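Local atomic coordinates of protein Niban 2 (Homo sapiens, PDB entry 7CTP), a protein that may suppress apoptosis and may promote melanoma cell invasion in vitro, with a PH domain within a largely helical structure. Residues A[18-23]-A[279-284]; A[366-371]-A[445-450]. All blocks are in the same frame, centred on the assembly; numbering follows the deposited sequence.

Contact 1: A[18-23]-A[279-284]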
loop_
_atom_site.group_PDB
_atom_site.type_symbol
_atom_site.label_atom_id
_atom_site.label_comp_id
_atom_site.label_asym_id
_atom_site.label_seq_id
_atom_site.Cartn_x
_atom_site.Cartn_y
_atom_site.Cartn_z
ATOM N N GLU A 18 -18.502 14.810 16.298
ATOM C CA GLU A 18 -19.827 14.545 15.748
ATOM C C GLU A 18 -19.754 14.307 14.244
ATOM O O GLU A 18 -20.342 13.350 13.725
ATOM C CB GLU A 18 -20.772 15.706 16.075
ATOM C CG GLU A 18 -21.225 15.705 17.537
ATOM C CD GLU A 18 -21.928 16.991 17.955
ATOM O OE1 GLU A 18 -22.188 17.154 19.169
ATOM O OE2 GLU A 18 -22.214 17.830 17.074
ATOM N N LYS A 19 -19.033 15.175 13.532
ATOM C CA LYS A 19 -18.879 15.008 12.088
ATOM C C LYS A 19 -18.131 13.720 11.764
ATOM O O LYS A 19 -18.481 13.017 10.810
ATOM C CB LYS A 19 -18.151 16.210 11.489
ATOM C CG LYS A 19 -18.914 17.529 11.637
ATOM C CD LYS A 19 -18.069 18.711 11.160
ATOM C CE LYS A 19 -18.791 20.038 11.362
ATOM N NZ LYS A 19 -19.374 20.553 10.090
ATOM N N THR A 20 -17.086 13.411 12.540
ATOM C CA THR A 20 -16.351 12.157 12.360
ATOM C C THR A 20 -17.262 10.957 12.555
ATOM O O THR A 20 -17.213 9.984 11.785
ATOM C CB THR A 20 -15.172 12.110 13.337
ATOM O OG1 THR A 20 -14.303 13.226 13.066
ATOM C CG2 THR A 20 -14.394 10.792 13.220
ATOM N N GLY A 21 -18.112 11.007 13.584
ATOM C CA GLY A 21 -18.993 9.885 13.859
ATOM C C GLY A 21 -19.978 9.634 12.735
ATOM O O GLY A 21 -20.293 8.483 12.416
ATOM N N LYS A 22 -20.467 10.703 12.112
ATOM C CA LYS A 22 -21.390 10.547 10.992
ATOM C C LYS A 22 -20.696 9.920 9.789
ATOM O O LYS A 22 -21.278 9.068 9.107
ATOM C CB LYS A 22 -22.005 11.900 10.643
ATOM C CG LYS A 22 -22.859 12.427 11.790
ATOM C CD LYS A 22 -23.512 13.763 11.491
ATOM C CE LYS A 22 -24.255 14.261 12.729
ATOM N NZ LYS A 22 -24.795 15.640 12.535
ATOM N N ILE A 23 -19.446 10.319 9.522
ATOM C CA ILE A 23 -18.674 9.693 8.447
ATOM C C ILE A 23 -18.436 8.221 8.743
ATOM O O ILE A 23 -18.578 7.362 7.866
ATOM C CB ILE A 23 -17.343 10.431 8.234
ATOM C CG1 ILE A 23 -17.587 11.804 7.626
ATOM C CG2 ILE A 23 -16.410 9.610 7.329
ATOM C CD1 ILE A 23 -16.404 12.745 7.813
ATOM N N TYR A 279 -8.201 9.369 14.623
ATOM C CA TYR A 279 -7.643 8.017 14.655
ATOM C C TYR A 279 -8.222 7.212 15.812
ATOM O O TYR A 279 -8.633 6.056 15.638
ATOM C CB TYR A 279 -6.112 8.086 14.753
ATOM C CG TYR A 279 -5.421 6.728 14.813
ATOM C CD1 TYR A 279 -5.345 6.006 16.010
ATOM C CD2 TYR A 279 -4.845 6.168 13.677
ATOM C CE1 TYR A 279 -4.718 4.763 16.069
ATOM C CE2 TYR A 279 -4.212 4.929 13.731
ATOM C CZ TYR A 279 -4.164 4.235 14.931
ATOM O OH TYR A 279 -3.539 3.008 14.989
ATOM N N GLU A 280 -8.256 7.804 17.009
ATOM C CA GLU A 280 -8.764 7.050 18.153
ATOM C C GLU A 280 -10.248 6.753 18.003
ATOM O O GLU A 280 -10.705 5.657 18.351
ATOM C CB GLU A 280 -8.494 7.803 19.457
ATOM C CG GLU A 280 -7.009 7.834 19.850
ATOM C CD GLU A 280 -6.383 6.446 19.960
ATOM O OE1 GLU A 280 -7.058 5.515 20.452
ATOM O OE2 GLU A 280 -5.207 6.283 19.554
ATOM N N GLN A 281 -11.015 7.709 17.472
ATOM C CA GLN A 281 -12.445 7.480 17.268
ATOM C C GLN A 281 -12.688 6.397 16.220
ATOM O O GLN A 281 -13.534 5.501 16.406
ATOM C CB GLN A 281 -13.112 8.802 16.880
ATOM C CG GLN A 281 -14.624 8.794 16.983
ATOM C CD GLN A 281 -15.214 10.164 16.746
ATOM O OE1 GLN A 281 -14.539 11.183 16.916
ATOM N NE2 GLN A 281 -16.483 10.199 16.369
ATOM N N ALA A 282 -11.951 6.457 15.111
ATOM C CA ALA A 282 -12.101 5.461 14.052
ATOM C C ALA A 282 -11.696 4.077 14.542
ATOM O O ALA A 282 -12.335 3.073 14.195
ATOM C CB ALA A 282 -11.268 5.872 12.833
ATOM N N LYS A 283 -10.643 4.006 15.363
ATOM C CA LYS A 283 -10.190 2.723 15.886
ATOM C C LYS A 283 -11.292 2.069 16.703
ATOM O O LYS A 283 -11.619 0.891 16.502
ATOM C CB LYS A 283 -8.926 2.912 16.730
ATOM C CG LYS A 283 -8.345 1.596 17.306
ATOM C CD LYS A 283 -7.013 1.834 17.989
ATOM C CE LYS A 283 -6.486 0.552 18.638
ATOM N NZ LYS A 283 -5.132 0.759 19.236
ATOM N N ALA A 284 -11.905 2.839 17.604
ATOM C CA ALA A 284 -12.970 2.295 18.443
ATOM C C ALA A 284 -14.159 1.839 17.601
ATOM O O ALA A 284 -14.673 0.727 17.780
ATOM C CB ALA A 284 -13.406 3.339 19.478
HETATM O O HOH W 1 -12.688 12.997 15.680
#
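Gln281, on the long helix 260-337, spans the gap to Thr20 and Gly21 on helix 10-48 in a helix-helix contact of the elongated helical part of Niban 2. Gly21 CA and Gln281 CA are the nearest alpha carbons, 7.8 Å apart, and the extended Gln281 side chain fills the space between the helices. With CG anti to the backbone N (chi1 -165°) and the chain extended beyond it, Gln281 carries its amide to the surface of the facing helix.

The apolar share is small. Thr20 CG2 packs against Gln281 CD at 3.7 Å, while the same threonine also touches Leu244 of helix 232-252. Threonine suits the place because its methyl meets the amide while its hydroxyl serves polar partners: OG1 is hydrogen-bonded to Ile16 O of its own helix.

The polar share runs through both ends of the amide. Gln281 NE2 is hydrogen-bonded to Ala17 O, one turn before Gly21, and this bond ties the two helices directly. Gln281 NE2 also lies 3.3 Å from Gly21 N, but both are donors, so that approach is a packing contact. The same nitrogen rests against the glycine backbone a little further on, with Gln281 NE2 3.6 Å from Gly21 CA. Were Gln281 replaced by alanine, Ala17 O would probably lose its inter-helix donor, the bridging water one of its acceptors, and the Thr20 methyl its packing partner.

That water links the other end of the amide to the threonine, donating both its hydrogens: one goes to Thr20 OG1 at 3.1 Å, the second to Gln281 OE1 at 2.9 Å.

Contact 2: A[366-371]-A[445-450]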
loop_
_atom_site.group_PDB
_atom_site.type_symbol
_atom_site.label_atom_id
_atom_site.label_comp_id
_atom_site.label_asym_id
_atom_site.label_seq_id
_atom_site.Cartn_x
_atom_site.Cartn_y
_atom_site.Cartn_z
ATOM N N LYS A 366 23.977 -12.454 -8.029
ATOM C CA LYS A 366 25.264 -11.968 -7.539
ATOM C C LYS A 366 25.513 -12.395 -6.098
ATOM O O LYS A 366 26.623 -12.816 -5.751
ATOM C CB LYS A 366 25.328 -10.446 -7.662
ATOM C CG LYS A 366 26.491 -9.815 -6.913
ATOM C CD LYS A 366 26.466 -8.302 -7.044
ATOM C CE LYS A 366 27.315 -7.662 -5.968
ATOM N NZ LYS A 366 28.663 -8.294 -5.930
ATOM N N GLU A 367 24.486 -12.308 -5.246
ATOM C CA GLU A 367 24.680 -12.629 -3.837
ATOM C C GLU A 367 24.940 -14.118 -3.646
ATOM O O GLU A 367 25.778 -14.509 -2.823
ATOM C CB GLU A 367 23.465 -12.171 -3.030
ATOM C CG GLU A 367 23.363 -10.658 -2.932
ATOM C CD GLU A 367 24.573 -10.041 -2.260
ATOM O OE1 GLU A 367 24.973 -10.522 -1.179
ATOM O OE2 GLU A 367 25.124 -9.072 -2.820
ATOM N N VAL A 368 24.252 -14.962 -4.415
ATOM C CA VAL A 368 24.501 -16.399 -4.333
ATOM C C VAL A 368 25.906 -16.719 -4.832
ATOM O O VAL A 368 26.625 -17.536 -4.237
ATOM C CB VAL A 368 23.425 -17.171 -5.118
ATOM C CG1 VAL A 368 23.851 -18.618 -5.318
ATOM C CG2 VAL A 368 22.084 -17.102 -4.383
ATOM N N THR A 369 26.328 -16.061 -5.913
ATOM C CA THR A 369 27.673 -16.283 -6.435
ATOM C C THR A 369 28.729 -15.806 -5.450
ATOM O O THR A 369 29.753 -16.471 -5.250
ATOM C CB THR A 369 27.838 -15.589 -7.784
ATOM O OG1 THR A 369 26.773 -15.991 -8.656
ATOM C CG2 THR A 369 29.169 -15.984 -8.420
ATOM N N ASP A 370 28.493 -14.655 -4.816
ATOM C CA ASP A 370 29.420 -14.183 -3.796
ATOM C C ASP A 370 29.537 -15.189 -2.656
ATOM O O ASP A 370 30.636 -15.422 -2.142
ATOM C CB ASP A 370 28.989 -12.812 -3.277
ATOM C CG ASP A 370 29.416 -11.682 -4.197
ATOM O OD1 ASP A 370 30.103 -11.962 -5.200
ATOM O OD2 ASP A 370 29.056 -10.516 -3.925
ATOM N N MET A 371 28.421 -15.817 -2.263
ATOM C CA MET A 371 28.492 -16.904 -1.287
ATOM C C MET A 371 29.295 -18.080 -1.828
ATOM O O MET A 371 30.113 -18.669 -1.111
ATOM C CB MET A 371 27.091 -17.368 -0.897
ATOM C CG MET A 371 27.103 -18.715 -0.171
ATOM S SD MET A 371 25.470 -19.436 -0.040
ATOM C CE MET A 371 24.601 -18.051 0.675
ATOM N N TYR A 445 14.500 -17.663 0.356
ATOM C CA TYR A 445 13.933 -18.729 1.184
ATOM C C TYR A 445 13.975 -20.061 0.448
ATOM O O TYR A 445 14.365 -21.092 1.014
ATOM C CB TYR A 445 12.496 -18.396 1.586
ATOM C CG TYR A 445 11.836 -19.512 2.378
ATOM C CD1 TYR A 445 12.217 -19.777 3.689
ATOM C CD2 TYR A 445 10.850 -20.307 1.809
ATOM C CE1 TYR A 445 11.631 -20.794 4.414
ATOM C CE2 TYR A 445 10.256 -21.332 2.530
ATOM C CZ TYR A 445 10.651 -21.567 3.830
ATOM O OH TYR A 445 10.064 -22.585 4.561
ATOM N N THR A 446 13.558 -20.056 -0.820
ATOM C CA THR A 446 13.610 -21.267 -1.631
ATOM C C THR A 446 15.040 -21.777 -1.760
ATOM O O THR A 446 15.300 -22.979 -1.609
ATOM C CB THR A 446 13.015 -20.999 -3.011
ATOM O OG1 THR A 446 11.657 -20.557 -2.871
ATOM C CG2 THR A 446 13.048 -22.265 -3.853
ATOM N N PHE A 447 15.984 -20.872 -2.037
ATOM C CA PHE A 447 17.382 -21.276 -2.168
ATOM C C PHE A 447 17.880 -21.947 -0.897
ATOM O O PHE A 447 18.526 -22.999 -0.952
ATOM C CB PHE A 447 18.275 -20.079 -2.506
ATOM C CG PHE A 447 19.716 -20.461 -2.740
ATOM C CD1 PHE A 447 20.103 -21.043 -3.940
ATOM C CD2 PHE A 447 20.673 -20.270 -1.749
ATOM C CE1 PHE A 447 21.424 -21.416 -4.155
ATOM C CE2 PHE A 447 21.993 -20.638 -1.958
ATOM C CZ PHE A 447 22.369 -21.206 -3.160
ATOM N N GLU A 448 17.587 -21.347 0.260
ATOM C CA GLU A 448 18.031 -21.920 1.528
ATOM C C GLU A 448 17.423 -23.300 1.740
ATOM O O GLU A 448 18.129 -24.264 2.068
ATOM C CB GLU A 448 17.666 -20.999 2.693
ATOM C CG GLU A 448 18.041 -21.594 4.051
ATOM C CD GLU A 448 17.844 -20.637 5.207
ATOM O OE1 GLU A 448 17.126 -19.627 5.042
ATOM O OE2 GLU A 448 18.405 -20.907 6.291
ATOM N N THR A 449 16.109 -23.412 1.542
ATOM C CA THR A 449 15.422 -24.678 1.779
ATOM C C THR A 449 15.935 -25.769 0.848
ATOM O O THR A 449 16.205 -26.896 1.283
ATOM C CB THR A 449 13.917 -24.491 1.619
ATOM O OG1 THR A 449 13.495 -23.381 2.421
ATOM C CG2 THR A 449 13.176 -25.739 2.076
ATOM N N LEU A 450 16.087 -25.448 -0.438
ATOM C CA LEU A 450 16.517 -26.457 -1.401
ATOM C C LEU A 450 17.990 -26.811 -1.216
ATOM O O LEU A 450 18.381 -27.967 -1.414
ATOM C CB LEU A 450 16.249 -25.969 -2.825
ATOM C CG LEU A 450 14.784 -25.822 -3.217
ATOM C CD1 LEU A 450 14.641 -25.768 -4.726
ATOM C CD2 LEU A 450 13.947 -26.952 -2.625
#
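Phe447 holds CG anti to its backbone N (chi1 -176°), which sends the ring out from helix 422-455 toward Val368 and Met371 of helix 342-378. Met371 is extended through chi1 and chi2, which carries SD to the ring; the bend at chi3 turns only CE. The result is a buried apolar helix-helix contact in the helical part of Niban 2, combining a CH-pi interaction with a Met-aromatic one.

The Val368 and Phe447 side chains meet from opposite directions. The CG2 methyl of Val368 sits over one face, 4.1 Å from the centroid of the Phe447 ring and only 3° off the normal, so it lies almost exactly above the centre. The other branch comes down nearer the far end of the ring, where Val368 CG1 meets Phe447 CZ at 3.7 Å. A beta-branched residue suits this position because its two methyls can serve centre and margin together.

Leu391 of helix 384-391 touches both Met371 and Phe447, while helix 464-511 supplies Leu472 against Val368 and Val471 against Phe447, so the aromatic residue is shared among several helices. Neighbouring positions bring polar links to other parts of the chain: Glu367 OE1 forms a salt bridge with Lys400 NZ, and Thr446 OG1 is hydrogen-bonded to Leu58 N.

Met371 takes the edge of the ring instead of the face. Its long, unbranched chain suits a place reached from the next turn of the helix, and the polarisable sulfur faces the slightly positive C-H rim. Met371 SD lies near the ring plane, 79° off the normal, and its closest approach is to Phe447 CE2, at 4.1 Å.

Contact 1 and contact 2 lie on opposite sides of the chain's centre, 48 Å apart between centres and about 30 Å between nearest atoms, and they do not touch. They come in series: contact 1 closes before contact 2 opens. No helix is common to both, but helix 260-337 of contact 1 is followed in the chain by helix 342-378 of contact 2. All seven strands of the PH-domain region fall between the two segments of contact 1, which therefore brings together helices from before and after those strands in the chain. Contact 2 spans a shorter, strand-free interval and packs later helices together. The two are thus separate helix-helix packings.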